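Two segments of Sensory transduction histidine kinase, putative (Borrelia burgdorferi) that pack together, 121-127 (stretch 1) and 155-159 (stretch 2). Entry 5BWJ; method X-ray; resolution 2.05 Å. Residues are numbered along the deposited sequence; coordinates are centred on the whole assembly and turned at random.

Stretch 1 121-127: IYEDILR
Stretch 2 155-159: IYGDC

How are the two backbones arranged? Residues 121-127 form a helix, phi/psi near -65/-35, which continues later in the chain; Ile125 N bonds to Ile121 O at 3.1 Å, while Leu126 N to Tyr122 O, 3.4 Å, is weak. Ile155 and Tyr156 are extended (-123/147 and -127/123), and the chain turns a corner at Gly157, whose phi/psi is 171/-152. In the register, Tyr122 and Gly157 are the nearest pair by CA, Tyr122 CA lying 5.9 Å from Gly157 CA. No direct hydrogen bond crosses the contact, which buries 297 Å² in all.

What do the two tyrosines do? Both point toward the opposing stretch, Tyr122 with chi1 m (-57°) and chi2 -74°, Tyr156 with chi1 t (-168°) and chi2 63°. They form an offset edge-to-face pair, centroids 6.0 Å apart and planes at 87°, with the edge of Tyr122 directed at the face of Tyr156. Over one face of Tyr122 lies Gly157, its CA 3.6 Å from the ring centroid of Tyr122 and 11° off the normal, so a polarized C-H meets the pi cloud almost squarely.

Which aliphatic groups complete the packing? Leu126 (m, t) starts sideways, yet its end comes nearer: Leu126 CD2 lies 3.7 Å from Tyr156 CD2, an off-centre CH-pi contact. Ile125 (m, t) points toward the strand and sets CG2 3.9 Å from Tyr156 CE2. These apolar contacts shield the ring of Tyr156.

How are polar groups satisfied? One water links the stretches, accepting from Tyr122 OH at 2.7 Å and donating to Asp158 OD2 at 3.1 Å. Asp158 (chi1 t) also caps a backbone N just past its stretch. Away from the interface, Arg127 NH2 forms a salt bridge with Glu123 OE2 at 2.7 Å, one helical turn apart.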

# COMPACT_ATOMS: atom_id res chain seq x y z
N ILE B 121 -4.50 16.46 -1.83
CA ILE B 121 -5.84 16.22 -1.31
C ILE B 121 -5.81 16.31 0.21
O ILE B 121 -6.80 16.69 0.84
CB ILE B 121 -6.40 14.85 -1.74
CG1 ILE B 121 -7.87 14.72 -1.32
CG2 ILE B 121 -5.56 13.72 -1.16
CD1 ILE B 121 -8.59 13.56 -1.97
N TYR B 122 -4.66 15.98 0.79
CA TYR B 122 -4.50 15.98 2.23
C TYR B 122 -4.60 17.39 2.80
O TYR B 122 -5.10 17.59 3.91
CB TYR B 122 -3.17 15.34 2.62
CG TYR B 122 -3.02 13.93 2.08
CD1 TYR B 122 -3.73 12.88 2.64
CD2 TYR B 122 -2.19 13.65 1.01
CE1 TYR B 122 -3.61 11.59 2.16
CE2 TYR B 122 -2.06 12.36 0.51
CZ TYR B 122 -2.77 11.34 1.10
OH TYR B 122 -2.65 10.05 0.62
N GLU B 123 -4.12 18.38 2.04
CA GLU B 123 -4.23 19.77 2.47
C GLU B 123 -5.70 20.18 2.51
O GLU B 123 -6.15 20.80 3.48
CB GLU B 123 -3.46 20.70 1.53
CG GLU B 123 -3.50 22.16 1.97
CD GLU B 123 -2.87 23.11 0.96
OE1 GLU B 123 -2.40 22.63 -0.09
OE2 GLU B 123 -2.83 24.33 1.23
N ASP B 124 -6.45 19.83 1.47
CA ASP B 124 -7.86 20.18 1.39
C ASP B 124 -8.65 19.60 2.56
O ASP B 124 -9.52 20.28 3.12
CB ASP B 124 -8.46 19.68 0.07
CG ASP B 124 -8.00 20.49 -1.13
OD1 ASP B 124 -7.52 21.62 -0.93
OD2 ASP B 124 -8.12 19.99 -2.26
N ILE B 125 -8.33 18.37 2.94
CA ILE B 125 -9.03 17.71 4.04
C ILE B 125 -8.89 18.51 5.33
O ILE B 125 -9.86 18.72 6.05
CB ILE B 125 -8.51 16.27 4.26
CG1 ILE B 125 -8.85 15.40 3.05
CG2 ILE B 125 -9.11 15.64 5.51
CD1 ILE B 125 -8.12 14.07 3.01
N LEU B 126 -7.67 18.97 5.62
CA LEU B 126 -7.42 19.72 6.84
C LEU B 126 -8.10 21.09 6.82
O LEU B 126 -8.47 21.62 7.87
CB LEU B 126 -5.91 19.90 7.05
CG LEU B 126 -5.08 18.62 7.19
CD1 LEU B 126 -3.61 18.95 7.41
CD2 LEU B 126 -5.60 17.73 8.31
N ARG B 127 -8.27 21.66 5.63
CA ARG B 127 -8.93 22.95 5.50
C ARG B 127 -10.45 22.81 5.61
O ARG B 127 -11.13 23.71 6.09
CB ARG B 127 -8.56 23.62 4.18
CG ARG B 127 -7.09 23.98 4.07
CD ARG B 127 -6.81 24.95 2.93
NE ARG B 127 -5.38 25.14 2.73
CZ ARG B 127 -4.59 25.85 3.53
NH1 ARG B 127 -5.10 26.45 4.60
NH2 ARG B 127 -3.30 25.97 3.26
N ILE B 155 1.88 14.92 11.36
CA ILE B 155 1.90 15.04 9.91
C ILE B 155 0.76 14.21 9.33
O ILE B 155 0.38 13.18 9.88
CB ILE B 155 3.25 14.58 9.30
CG1 ILE B 155 3.55 13.13 9.68
CG2 ILE B 155 4.37 15.52 9.76
CD1 ILE B 155 4.82 12.57 9.07
N TYR B 156 0.21 14.69 8.21
CA TYR B 156 -0.96 14.09 7.60
C TYR B 156 -0.70 13.78 6.13
O TYR B 156 -0.34 14.68 5.37
CB TYR B 156 -2.16 15.03 7.76
CG TYR B 156 -3.50 14.42 7.42
CD1 TYR B 156 -4.00 13.35 8.15
CD2 TYR B 156 -4.26 14.91 6.37
CE1 TYR B 156 -5.23 12.80 7.85
CE2 TYR B 156 -5.49 14.36 6.06
CZ TYR B 156 -5.97 13.30 6.81
OH TYR B 156 -7.19 12.75 6.50
N GLY B 157 -0.87 12.52 5.74
CA GLY B 157 -0.62 12.14 4.36
C GLY B 157 -0.64 10.64 4.10
O GLY B 157 -1.31 9.88 4.80
N ASP B 158 0.11 10.24 3.08
CA ASP B 158 0.11 8.86 2.60
C ASP B 158 0.58 7.87 3.66
O ASP B 158 1.64 8.06 4.27
CB ASP B 158 0.99 8.75 1.36
CG ASP B 158 0.93 7.38 0.71
OD1 ASP B 158 1.75 6.52 1.09
OD2 ASP B 158 0.06 7.18 -0.16
N CYS B 159 -0.20 6.82 3.87
CA CYS B 159 0.07 5.85 4.93
C CYS B 159 1.39 5.11 4.73
O CYS B 159 2.13 4.88 5.69
CB CYS B 159 -1.07 4.83 5.03
SG CYS B 159 -1.37 3.85 3.54
O HOH W 1 -1.27 9.57 -1.62